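Local coordinates for UDP-galactopyranose mutase (Deinococcus radiodurans, PDB 3HDQ), which probably interconverts UDP-galactopyranose and UDP-galactofuranose with the help of a bound FAD cofactor, at residues Thr304-Phe309 and Thr320-Glu325; Arg47-Gly52 and Leu230-Ile235; Phe87-Lys92 and Asp212-Met217; Tyr335-Pro340 and Ala366-Tyr371. One frame throughout, in Å; residues are numbered along the deposited sequence.

Contact 1. Residues Thr304-Phe309 and Thr320-Glu325; sequences TRVSEF and TSVVYE. With GDU (galactose-uridine-5'-diphosphate), chain K.
Arg305 sets CG between its backbone N and carbonyl carbon (chi1 55°) and runs extended from there to NE, while Glu325 places CG anti to its carbonyl carbon. Guanidinium and carboxylate meet beyond these torsions, as two bonds show: Arg305 grips the carboxylate side-on with two nitrogens. Arg305 NE lies 2.7 Å from OE1 of Glu325 and approaches from above the carboxylate plane; Arg305 NH2 reaches Glu325 OE2 on its syn lone pair at 3.1 Å. The guanidinium and carboxylate planes are 47° apart, so the salt bridge is twisted. Arg305 NH1, at the guanidinium edge, donates to O3B of the UDP-galactose at 2.9 Å with an N-H...O angle of 167°, while NH2, already bonded to Glu325, adds weak bonds to O1B and O3B. Glu325 probably helps to orient this first-shell arginine and to balance its charge. A water bridges Glu325 OE1, Val323 O and Ser307 OG, and Ser307 OG also bonds to Thr294.

Reciprocal backbone bonds between Ser307 and Val323 fix the antiparallel register. On the face bearing Val306 and Tyr324, Val306 CG1 sits over the centre of the tyrosine ring, 3.4 Å from its centroid, a CH-pi contact. Farther along, Thr320 OG1 donates to the anti lone pair of Glu308 OE1 at 2.7 Å.

Strand 305-308 is flanked by 294-296, strand 320-336 by 274-284, all within one mixed sheet; Tyr179 of helix 159-184 touches Arg305.

Contact 2. Residues Arg47-Gly52 and Leu230-Ile235; sequences RLASSG and LSSPNI
Ala49, in the last turn of helix 39-50, and Asn234, in a type I turn from Ser232 to Ile235, bring their CA atoms to 5.4 Å, the nearest such pair across the contact. The helix closes with a Schellman motif at Gly52, whose positive phi (96°) lets the chain turn back over the final turn. Asn234 adds a side-chain bond to this end: with CG anti to its carbonyl carbon (chi1 -70°), ND2 donates to Ala49 O at 3.0 Å. The bond runs at 162° at the hydrogen, lies in the amide plane, and meets a lone pair in the carbonyl plane. Because Gly52 N also donates to Ala49 O, at 3.0 Å, that one oxygen is gripped twice. The ND2 atom of Asn234 further touches CA of Gly52 at 3.6 Å.

Beside this polar grip, the methyl of Ala49 points at the loop and fits among three side chains. Its CB meets Ile235 CG1 at 3.4 Å, with CD1 of the same isoleucine close by, touches Ser232 OG at 3.7 Å and lies 4.0 Å from Asn234 CB. The serine hydroxyl accepts from Asn234 N, forming an ST turn that steadies the residue carrying the amide.

Strand 235-239 starts here, and Ile235 O accepts from Asn240 ND2 of the second subunit, which places the turn beside the dimer interface. A neutral amide thus adds a second donor to a carbonyl already bonded to Gly52 N, without an ion pair, while the alanine methyl supplies the apolar part of the join between helix 39-50 and a strand outermost in this chain's parallel sheet.

Contact 3. Residues Phe87-Lys92 and Asp212-Met217; sequences FHTNSK and DTYQAM
His88 ND1 donates to Asp212 OD1 at 2.6 Å, the shortest polar bond of this contact, with an N-H...O angle of 168°. The oxygen lies in the imidazole plane, whereas the histidine nitrogen stands above the carboxylate plane; ring and carboxylate are turned 69° apart. CG of His88 lies between its backbone N and carbonyl carbon (chi1 61°), and the ring that follows stacks on Phe210.

A second polar grip forms at Asn90, whose OD1 accepts from Thr213 N at 3.0 Å and more weakly from Thr213 OG1. The amide nitrogen arrives tilted from the plane of this carbonyl. Between the two grips, Thr89 and Tyr214 form an antiparallel hydrogen-bonded pair, each N-O separation being 2.9 Å: Thr89 N to Tyr214 O, and Tyr214 N to Thr89 O. His88 and Gln215 make the adjoining non-hydrogen-bonded pair.

The Tyr214 ring presents its edge to Thr89 O, and its OH rests against CB and CG of Lys92, 3.4 Å from CB; Phe95 of helix 92-99 stacks on the same ring. At the other end Phe87 N makes a weak bond to Met217 SD, and CB of Phe87 touches Ala216 O at 3.4 Å.

These bonds attach strand 88-89, an outer strand, to the central strand 214-218 of the antiparallel sheet. The His88 side chain also touches the FAD and comes within about 4 Å of the substrate (nearest atoms). Asp212 is thus a second-shell residue: it accepts the ND1-H bond and, with the Phe210 stack, probably helps to set the rotation of the imidazole.

Contact 4. Residues Tyr335-Pro340 and Ala366-Tyr371; sequences YPVPRP and ATYRYY. With GDU (galactose-uridine-5'-diphosphate), chain K.
Two tyrosines, Tyr335 and Tyr370, line the substrate pocket and bind its PB phosphate, one at the end of strand 320-336 and the other at the centre of an inverse gamma turn that precedes helix 373-388. The aromatic contact between them is an offset edge-to-face pair: the edge of Tyr335 is directed at the face of Tyr370, with planes at 89° and centroids 5.7 Å apart. This brings Tyr335 CE2 within 3.5 Å of Tyr370 OH.

Hydrogen bonds to the ligand come from both hydroxyls and end on one phosphate. Tyr335 OH donates to O1B of the UDP-galactose at 2.8 Å, and Tyr370 OH donates to O2B, also at 2.8 Å. The two hydroxyls thus share the PB group, and the cation-pi partner of Tyr370, Arg198, bonds to the ligand too. On the FAD side, Tyr371 O accepts from O3' of the cofactor.

Pro336 carries the apolar contact with Tyr368. Pro336 CB sits over the centre of the Tyr368 ring, 3.5 Å from the centroid and 11° off the normal, a CH-pi contact, while its CG rests on the backbone of Arg369.

One direct bond joins the backbone of one segment to a side chain of the other: Val337 N donates to Tyr368 OH at 3.2 Å with an angle of 167°, and that hydroxyl is also hydrogen-bonded to Pro273 O.

From the N terminus, helix 39-50 supplies the first half of contact 2, which closes only at Leu230-Ile235. Within that long loop, contact 3 opens at Phe87-Lys92 and closes at Asp212-Met217, so the two are nested rather than crossed. Contact 2 ties the first helix of the FAD-binding fold to the parallel sheet; contact 3 joins two strands of the antiparallel sheet. In series after them, contact 1 closes a short loop between neighbouring strands of the mixed sheet. Contact 4 closes a longer excursion through helix 340-355 and strand 359-361, joining the end of strand 320-336 to the loop before helix 373-388. Contacts 1 and 4, centres about 25 Å apart, both reach the UDP-galactose; contact 2 lies about 36 Å from contact 1, centre to centre.

Contact 1. Residues Thr304-Phe309 and Thr320-Glu325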
# COMPACT_ATOMS: atom_id res chain seq x y z
N THR A 304 25.48 -9.70 8.09
CA THR A 304 25.89 -8.84 9.19
C THR A 304 24.96 -8.98 10.38
O THR A 304 25.41 -8.90 11.52
CB THR A 304 25.92 -7.37 8.76
OG1 THR A 304 24.73 -7.07 8.01
CG2 THR A 304 27.15 -7.07 7.90
N ARG A 305 23.66 -9.15 10.12
CA ARG A 305 22.68 -9.20 11.20
C ARG A 305 21.35 -9.83 10.79
O ARG A 305 21.05 -9.98 9.60
CB ARG A 305 22.45 -7.80 11.77
CG ARG A 305 22.05 -6.78 10.74
CD ARG A 305 21.84 -5.39 11.33
NE ARG A 305 21.53 -4.46 10.25
CZ ARG A 305 21.72 -3.15 10.28
NH1 ARG A 305 22.21 -2.56 11.37
NH2 ARG A 305 21.41 -2.42 9.22
N VAL A 306 20.57 -10.22 11.80
CA VAL A 306 19.19 -10.67 11.64
C VAL A 306 18.33 -9.81 12.52
O VAL A 306 18.66 -9.57 13.68
CB VAL A 306 18.96 -12.09 12.21
CG1 VAL A 306 17.88 -12.82 11.40
CG2 VAL A 306 20.23 -12.86 12.32
N SER A 307 17.19 -9.39 11.99
CA SER A 307 16.25 -8.60 12.76
C SER A 307 14.88 -9.25 12.74
O SER A 307 14.51 -9.92 11.76
CB SER A 307 16.18 -7.17 12.23
OG SER A 307 17.46 -6.56 12.32
N GLU A 308 14.13 -9.07 13.83
CA GLU A 308 12.81 -9.68 13.98
C GLU A 308 11.78 -8.59 14.23
O GLU A 308 11.76 -7.97 15.28
CB GLU A 308 12.80 -10.69 15.14
CG GLU A 308 11.49 -11.45 15.28
CD GLU A 308 11.56 -12.51 16.37
OE1 GLU A 308 10.67 -13.40 16.39
OE2 GLU A 308 12.49 -12.46 17.20
N PHE A 309 10.93 -8.38 13.23
CA PHE A 309 10.11 -7.19 13.18
C PHE A 309 9.11 -7.02 14.31
O PHE A 309 8.82 -5.88 14.70
CB PHE A 309 9.44 -7.10 11.82
CG PHE A 309 10.40 -6.83 10.71
CD1 PHE A 309 10.67 -7.78 9.75
CD2 PHE A 309 11.10 -5.62 10.67
CE1 PHE A 309 11.58 -7.53 8.74
CE2 PHE A 309 12.02 -5.37 9.68
CZ PHE A 309 12.27 -6.33 8.71
N THR A 320 6.20 -15.35 12.93
CA THR A 320 7.15 -14.26 13.03
C THR A 320 7.95 -14.16 11.74
O THR A 320 8.25 -15.17 11.10
CB THR A 320 8.09 -14.42 14.26
OG1 THR A 320 8.84 -13.22 14.45
CG2 THR A 320 9.05 -15.57 14.06
N SER A 321 8.26 -12.93 11.33
CA SER A 321 9.07 -12.70 10.15
C SER A 321 10.38 -11.99 10.48
O SER A 321 10.41 -11.04 11.27
CB SER A 321 8.31 -11.88 9.10
OG SER A 321 7.23 -12.61 8.58
N VAL A 322 11.46 -12.46 9.86
CA VAL A 322 12.79 -11.92 10.09
C VAL A 322 13.47 -11.60 8.76
O VAL A 322 13.07 -12.11 7.71
CB VAL A 322 13.68 -12.91 10.86
CG1 VAL A 322 13.03 -13.30 12.17
CG2 VAL A 322 13.95 -14.16 10.01
N VAL A 323 14.50 -10.76 8.82
CA VAL A 323 15.32 -10.46 7.66
C VAL A 323 16.82 -10.59 7.98
O VAL A 323 17.29 -10.12 9.02
CB VAL A 323 15.04 -9.04 7.12
CG1 VAL A 323 15.44 -7.98 8.16
CG2 VAL A 323 15.79 -8.82 5.81
N TYR A 324 17.54 -11.24 7.06
CA TYR A 324 19.00 -11.32 7.07
C TYR A 324 19.58 -10.37 6.03
O TYR A 324 19.18 -10.41 4.86
CB TYR A 324 19.44 -12.75 6.73
CG TYR A 324 19.08 -13.77 7.79
CD1 TYR A 324 20.00 -14.16 8.75
CD2 TYR A 324 17.82 -14.36 7.82
CE1 TYR A 324 19.68 -15.10 9.71
CE2 TYR A 324 17.48 -15.30 8.78
CZ TYR A 324 18.42 -15.67 9.72
OH TYR A 324 18.10 -16.59 10.68
N GLU A 325 20.53 -9.53 6.43
CA GLU A 325 21.17 -8.60 5.51
C GLU A 325 22.56 -9.04 5.04
O GLU A 325 23.46 -9.28 5.85
CB GLU A 325 21.31 -7.21 6.15
CG GLU A 325 20.03 -6.49 6.42
CD GLU A 325 20.25 -5.27 7.28
OE1 GLU A 325 19.75 -5.27 8.42
OE2 GLU A 325 20.96 -4.34 6.83
N1 GDU K . 29.74 -1.56 13.91
C2 GDU K . 30.31 -2.63 14.24
N3 GDU K . 30.01 -3.66 14.89
C4 GDU K . 28.76 -3.65 15.37
C5 GDU K . 27.92 -2.46 15.08
C6 GDU K . 28.45 -1.46 14.35
O2 GDU K . 31.63 -2.69 13.72
O4 GDU K . 28.30 -4.60 16.00
C1D GDU K . 30.34 -0.53 13.10
C2D GDU K . 30.35 -0.72 11.57
O2D GDU K . 31.43 -0.04 10.94
C3D GDU K . 29.00 -0.13 11.21
C4D GDU K . 29.07 1.14 12.06
O4D GDU K . 29.73 0.76 13.27
O3D GDU K . 28.90 0.12 9.81
C5D GDU K . 27.78 1.94 12.18
O5D GDU K . 26.88 1.05 12.86
PA GDU K . 25.31 1.07 12.62
O1A GDU K . 24.67 0.27 13.70
O2A GDU K . 24.85 2.47 12.73
O3A GDU K . 24.95 0.37 11.24
PB GDU K . 23.65 0.73 10.41
O1B GDU K . 23.80 -0.15 9.23
O2B GDU K . 23.53 2.12 9.91
O3B GDU K . 22.28 0.29 11.13
C1' GDU K . 20.90 0.65 10.95
C2' GDU K . 20.61 1.95 11.74
C3' GDU K . 21.19 1.71 13.15
C4' GDU K . 20.31 0.63 13.85
C5' GDU K . 20.24 -0.62 12.92
C6' GDU K . 19.17 -1.66 13.36
O2' GDU K . 21.15 3.11 11.07
O3' GDU K . 21.20 2.97 13.87
O4' GDU K . 19.00 1.19 14.08
O5' GDU K . 20.10 -0.43 11.48
O6' GDU K . 19.74 -2.76 14.10
O HOH W 1 18.50 -7.39 9.72

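Contact 2. Residues Arg47-Gly52 and Leu230-Ile235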
# COMPACT_ATOMS: atom_id res chain seq x y z
N ARG A 47 5.70 20.21 3.09
CA ARG A 47 5.92 21.62 3.42
C ARG A 47 5.56 22.54 2.25
O ARG A 47 4.82 23.49 2.43
CB ARG A 47 7.37 21.86 3.85
CG ARG A 47 7.75 21.19 5.17
CD ARG A 47 7.13 21.92 6.37
NE ARG A 47 5.70 21.66 6.47
CZ ARG A 47 4.82 22.50 7.01
NH1 ARG A 47 3.53 22.18 7.06
NH2 ARG A 47 5.24 23.66 7.50
N LEU A 48 6.09 22.26 1.07
CA LEU A 48 5.82 23.10 -0.09
C LEU A 48 4.31 23.10 -0.40
O LEU A 48 3.73 24.14 -0.72
CB LEU A 48 6.63 22.65 -1.31
CG LEU A 48 8.06 23.12 -1.66
CD1 LEU A 48 8.37 24.55 -1.19
CD2 LEU A 48 9.15 22.15 -1.24
N ALA A 49 3.68 21.94 -0.27
CA ALA A 49 2.24 21.80 -0.56
C ALA A 49 1.39 22.67 0.36
O ALA A 49 0.40 23.27 -0.08
CB ALA A 49 1.82 20.35 -0.43
N SER A 50 1.77 22.71 1.63
CA SER A 50 1.00 23.44 2.63
C SER A 50 1.12 24.95 2.41
O SER A 50 0.30 25.72 2.89
CB SER A 50 1.50 23.10 4.03
OG SER A 50 2.72 23.78 4.29
N SER A 51 2.16 25.37 1.69
CA SER A 51 2.34 26.78 1.39
C SER A 51 1.71 27.15 0.05
O SER A 51 1.82 28.29 -0.39
CB SER A 51 3.82 27.17 1.41
OG SER A 51 4.50 26.51 0.35
N GLY A 52 1.05 26.18 -0.58
CA GLY A 52 0.27 26.45 -1.78
C GLY A 52 1.00 26.19 -3.09
O GLY A 52 0.55 26.61 -4.15
N LEU A 230 1.71 12.84 2.26
CA LEU A 230 1.54 13.14 0.84
C LEU A 230 0.07 13.29 0.46
O LEU A 230 -0.27 13.25 -0.72
CB LEU A 230 2.19 12.03 -0.00
CG LEU A 230 3.66 11.70 0.29
CD1 LEU A 230 4.16 10.59 -0.62
CD2 LEU A 230 4.51 12.93 0.12
N SER A 231 -0.80 13.49 1.45
CA SER A 231 -2.24 13.50 1.20
C SER A 231 -2.79 14.81 0.62
O SER A 231 -3.88 14.80 0.03
CB SER A 231 -3.01 13.15 2.48
OG SER A 231 -2.80 14.14 3.46
N SER A 232 -2.08 15.91 0.81
CA SER A 232 -2.54 17.21 0.33
C SER A 232 -3.01 17.17 -1.13
O SER A 232 -2.41 16.48 -1.96
CB SER A 232 -1.45 18.28 0.47
OG SER A 232 -1.75 19.42 -0.32
N PRO A 233 -4.07 17.92 -1.45
CA PRO A 233 -4.55 18.11 -2.82
C PRO A 233 -3.47 18.67 -3.77
O PRO A 233 -3.53 18.39 -4.96
CB PRO A 233 -5.68 19.13 -2.66
CG PRO A 233 -6.15 18.96 -1.26
CD PRO A 233 -4.94 18.57 -0.45
N ASN A 234 -2.51 19.43 -3.24
CA ASN A 234 -1.41 19.99 -4.04
C ASN A 234 -0.30 19.00 -4.35
O ASN A 234 0.71 19.36 -4.96
CB ASN A 234 -0.80 21.19 -3.33
CG ASN A 234 -1.72 22.40 -3.32
OD1 ASN A 234 -2.64 22.49 -4.13
ND2 ASN A 234 -1.48 23.33 -2.40
N ILE A 235 -0.44 17.75 -3.92
CA ILE A 235 0.62 16.78 -4.15
C ILE A 235 0.17 15.68 -5.12
O ILE A 235 -0.77 14.94 -4.84
CB ILE A 235 1.11 16.17 -2.81
CG1 ILE A 235 1.65 17.28 -1.91
CG2 ILE A 235 2.19 15.14 -3.05
CD1 ILE A 235 2.29 16.76 -0.62

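Contact 3. Residues Phe87-Lys92 and Asp212-Met217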
# COMPACT_ATOMS: atom_id res chain seq x y z
N PHE A 87 13.01 4.36 14.56
CA PHE A 87 13.03 5.81 14.65
C PHE A 87 13.55 6.31 15.99
O PHE A 87 13.12 5.84 17.05
CB PHE A 87 11.67 6.46 14.35
CG PHE A 87 11.73 7.96 14.37
CD1 PHE A 87 12.19 8.65 13.26
CD2 PHE A 87 11.40 8.67 15.51
CE1 PHE A 87 12.29 10.04 13.28
CE2 PHE A 87 11.48 10.06 15.54
CZ PHE A 87 11.93 10.75 14.42
N HIS A 88 14.47 7.27 15.95
CA HIS A 88 15.02 7.84 17.17
C HIS A 88 15.50 9.25 16.93
O HIS A 88 16.08 9.55 15.90
CB HIS A 88 16.17 6.98 17.72
CG HIS A 88 17.32 6.85 16.77
ND1 HIS A 88 18.43 7.67 16.83
CD2 HIS A 88 17.54 6.00 15.74
CE1 HIS A 88 19.28 7.34 15.88
NE2 HIS A 88 18.76 6.33 15.20
N THR A 89 15.26 10.14 17.88
CA THR A 89 15.80 11.48 17.73
C THR A 89 16.02 12.18 19.06
O THR A 89 15.42 11.81 20.08
CB THR A 89 14.91 12.36 16.82
OG1 THR A 89 15.60 13.58 16.52
CG2 THR A 89 13.59 12.66 17.51
N ASN A 90 16.91 13.18 19.04
CA ASN A 90 17.06 14.11 20.14
C ASN A 90 16.38 15.44 19.84
O ASN A 90 16.30 16.30 20.71
CB ASN A 90 18.54 14.35 20.44
CG ASN A 90 19.17 13.21 21.21
OD1 ASN A 90 18.64 12.78 22.24
ND2 ASN A 90 20.30 12.70 20.71
N SER A 91 15.90 15.60 18.61
CA SER A 91 15.27 16.86 18.22
C SER A 91 13.77 16.83 18.49
O SER A 91 13.03 16.06 17.89
CB SER A 91 15.53 17.17 16.76
OG SER A 91 16.87 16.82 16.44
N LYS A 92 13.34 17.70 19.40
CA LYS A 92 11.95 17.76 19.79
C LYS A 92 11.08 18.21 18.61
O LYS A 92 9.96 17.71 18.43
CB LYS A 92 11.80 18.67 21.01
CG LYS A 92 10.40 18.95 21.49
CD LYS A 92 10.47 19.80 22.75
CE LYS A 92 9.10 20.10 23.32
NZ LYS A 92 8.28 20.87 22.33
N ASP A 212 18.97 8.41 22.76
CA ASP A 212 18.21 9.60 22.40
C ASP A 212 16.98 9.78 23.30
O ASP A 212 16.43 8.81 23.84
CB ASP A 212 17.71 9.52 20.95
CG ASP A 212 18.81 9.19 19.94
OD1 ASP A 212 18.58 9.41 18.73
OD2 ASP A 212 19.89 8.70 20.32
N THR A 213 16.52 11.03 23.41
CA THR A 213 15.33 11.41 24.17
C THR A 213 14.00 10.83 23.65
O THR A 213 13.17 10.36 24.43
CB THR A 213 15.21 12.95 24.22
OG1 THR A 213 16.46 13.51 24.65
CG2 THR A 213 14.10 13.39 25.18
N TYR A 214 13.80 10.88 22.33
CA TYR A 214 12.56 10.38 21.71
C TYR A 214 12.82 9.10 20.95
O TYR A 214 13.45 9.12 19.89
CB TYR A 214 11.95 11.44 20.78
CG TYR A 214 11.79 12.77 21.49
CD1 TYR A 214 12.72 13.78 21.32
CD2 TYR A 214 10.72 12.99 22.36
CE1 TYR A 214 12.59 15.00 21.98
CE2 TYR A 214 10.59 14.19 23.03
CZ TYR A 214 11.52 15.20 22.83
OH TYR A 214 11.39 16.40 23.50
N GLN A 215 12.33 7.98 21.50
CA GLN A 215 12.44 6.69 20.84
C GLN A 215 11.07 6.04 20.74
O GLN A 215 10.45 5.69 21.76
CB GLN A 215 13.43 5.78 21.58
CG GLN A 215 14.84 6.37 21.71
CD GLN A 215 15.85 5.39 22.30
OE1 GLN A 215 15.88 4.21 21.93
NE2 GLN A 215 16.70 5.88 23.20
N ALA A 216 10.58 5.88 19.51
CA ALA A 216 9.23 5.38 19.28
C ALA A 216 8.98 5.06 17.81
O ALA A 216 9.56 5.67 16.92
CB ALA A 216 8.20 6.39 19.80
N MET A 217 8.12 4.08 17.56
CA MET A 217 7.83 3.64 16.21
C MET A 217 6.45 4.14 15.78
O MET A 217 5.53 4.21 16.59
CB MET A 217 7.89 2.11 16.13
CG MET A 217 9.29 1.52 16.29
SD MET A 217 10.42 1.91 14.93
CE MET A 217 9.51 1.24 13.54

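Contact 4. Residues Tyr335-Pro340 and Ala366-Tyr371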
# COMPACT_ATOMS: atom_id res chain seq x y z
N TYR A 335 24.19 3.30 1.34
CA TYR A 335 25.16 3.96 2.22
C TYR A 335 26.21 4.72 1.42
O TYR A 335 26.84 4.15 0.53
CB TYR A 335 25.94 2.93 3.03
CG TYR A 335 25.15 2.02 3.96
CD1 TYR A 335 24.53 0.87 3.49
CD2 TYR A 335 25.06 2.29 5.32
CE1 TYR A 335 23.84 0.04 4.33
CE2 TYR A 335 24.37 1.46 6.18
CZ TYR A 335 23.76 0.34 5.68
OH TYR A 335 23.07 -0.49 6.52
N PRO A 336 26.45 5.99 1.76
CA PRO A 336 27.70 6.59 1.29
C PRO A 336 28.85 5.87 1.99
O PRO A 336 28.62 5.24 3.03
CB PRO A 336 27.62 8.04 1.81
CG PRO A 336 26.24 8.21 2.36
CD PRO A 336 25.74 6.85 2.71
N VAL A 337 30.06 5.97 1.45
CA VAL A 337 31.22 5.30 2.01
C VAL A 337 32.26 6.32 2.51
O VAL A 337 33.22 6.63 1.81
CB VAL A 337 31.86 4.36 0.96
CG1 VAL A 337 33.02 3.57 1.56
CG2 VAL A 337 30.80 3.42 0.39
N PRO A 338 32.07 6.83 3.74
CA PRO A 338 32.93 7.92 4.23
C PRO A 338 34.41 7.50 4.35
O PRO A 338 34.76 6.68 5.18
CB PRO A 338 32.32 8.26 5.60
CG PRO A 338 30.94 7.66 5.57
CD PRO A 338 31.09 6.43 4.76
N ARG A 339 35.25 8.07 3.49
CA ARG A 339 36.70 7.92 3.53
C ARG A 339 37.25 8.98 2.58
O ARG A 339 36.54 9.44 1.68
CB ARG A 339 37.13 6.52 3.08
CG ARG A 339 36.67 6.14 1.71
CD ARG A 339 36.84 4.65 1.47
NE ARG A 339 38.22 4.19 1.62
CZ ARG A 339 38.91 3.61 0.64
NH1 ARG A 339 38.35 3.43 -0.54
NH2 ARG A 339 40.16 3.20 0.85
N PRO A 340 38.52 9.39 2.78
CA PRO A 340 39.12 10.50 2.03
C PRO A 340 38.99 10.39 0.49
O PRO A 340 38.68 11.41 -0.13
CB PRO A 340 40.58 10.47 2.46
CG PRO A 340 40.55 9.84 3.84
CD PRO A 340 39.47 8.80 3.74
N ALA A 366 21.70 12.11 -2.04
CA ALA A 366 21.93 13.29 -2.84
C ALA A 366 23.02 14.20 -2.27
O ALA A 366 23.69 14.93 -3.02
CB ALA A 366 20.61 14.05 -2.99
N THR A 367 23.21 14.16 -0.95
CA THR A 367 24.25 14.97 -0.32
C THR A 367 25.34 14.10 0.28
O THR A 367 26.22 14.59 0.99
CB THR A 367 23.69 15.95 0.75
OG1 THR A 367 23.18 15.22 1.89
CG2 THR A 367 22.59 16.80 0.16
N TYR A 368 25.29 12.80 -0.01
CA TYR A 368 26.34 11.87 0.39
C TYR A 368 26.65 11.96 1.89
O TYR A 368 27.80 12.09 2.31
CB TYR A 368 27.61 12.11 -0.44
CG TYR A 368 28.49 10.89 -0.62
CD1 TYR A 368 28.03 9.78 -1.33
CD2 TYR A 368 29.78 10.85 -0.11
CE1 TYR A 368 28.82 8.67 -1.51
CE2 TYR A 368 30.59 9.73 -0.28
CZ TYR A 368 30.10 8.65 -0.99
OH TYR A 368 30.87 7.53 -1.17
N ARG A 369 25.60 11.90 2.69
CA ARG A 369 25.73 11.99 4.14
C ARG A 369 25.14 10.75 4.81
O ARG A 369 24.04 10.32 4.48
CB ARG A 369 25.08 13.28 4.64
CG ARG A 369 25.86 14.52 4.20
CD ARG A 369 25.24 15.79 4.74
NE ARG A 369 25.77 16.98 4.09
CZ ARG A 369 25.31 18.21 4.32
NH1 ARG A 369 24.31 18.38 5.18
NH2 ARG A 369 25.82 19.25 3.69
N TYR A 370 25.90 10.16 5.74
CA TYR A 370 25.47 8.95 6.46
C TYR A 370 24.43 9.34 7.53
O TYR A 370 24.72 9.29 8.72
CB TYR A 370 26.69 8.24 7.07
CG TYR A 370 26.51 6.80 7.56
CD1 TYR A 370 25.24 6.26 7.78
CD2 TYR A 370 27.61 6.00 7.84
CE1 TYR A 370 25.08 4.95 8.25
CE2 TYR A 370 27.46 4.69 8.31
CZ TYR A 370 26.19 4.17 8.51
OH TYR A 370 26.03 2.88 8.97
N TYR A 371 23.23 9.70 7.08
CA TYR A 371 22.20 10.27 7.95
C TYR A 371 21.15 9.26 8.40
O TYR A 371 20.72 8.40 7.63
CB TYR A 371 21.48 11.43 7.25
CG TYR A 371 22.12 12.79 7.41
CD1 TYR A 371 23.20 12.97 8.25
CD2 TYR A 371 21.63 13.91 6.73
CE1 TYR A 371 23.78 14.21 8.41
CE2 TYR A 371 22.20 15.16 6.89
CZ TYR A 371 23.29 15.30 7.73
OH TYR A 371 23.89 16.52 7.91
N1 GDU K . 29.74 -1.56 13.91
C2 GDU K . 30.31 -2.63 14.24
N3 GDU K . 30.01 -3.66 14.89
C4 GDU K . 28.76 -3.65 15.37
C5 GDU K . 27.92 -2.46 15.08
C6 GDU K . 28.45 -1.46 14.35
O2 GDU K . 31.63 -2.69 13.72
O4 GDU K . 28.30 -4.60 16.00
C1D GDU K . 30.34 -0.53 13.10
C2D GDU K . 30.35 -0.72 11.57
O2D GDU K . 31.43 -0.04 10.94
C3D GDU K . 29.00 -0.13 11.21
C4D GDU K . 29.07 1.14 12.06
O4D GDU K . 29.73 0.76 13.27
O3D GDU K . 28.90 0.12 9.81
C5D GDU K . 27.78 1.94 12.18
O5D GDU K . 26.88 1.05 12.86
PA GDU K . 25.31 1.07 12.62
O1A GDU K . 24.67 0.27 13.70
O2A GDU K . 24.85 2.47 12.73
O3A GDU K . 24.95 0.37 11.24
PB GDU K . 23.65 0.73 10.41
O1B GDU K . 23.80 -0.15 9.23
O2B GDU K . 23.53 2.12 9.91
O3B GDU K . 22.28 0.29 11.13
C1' GDU K . 20.90 0.65 10.95
C2' GDU K . 20.61 1.95 11.74
C3' GDU K . 21.19 1.71 13.15
C4' GDU K . 20.31 0.63 13.85
C5' GDU K . 20.24 -0.62 12.92
C6' GDU K . 19.17 -1.66 13.36
O2' GDU K . 21.15 3.11 11.07
O3' GDU K . 21.20 2.97 13.87
O4' GDU K . 19.00 1.19 14.08
O5' GDU K . 20.10 -0.43 11.48
O6' GDU K . 19.74 -2.76 14.10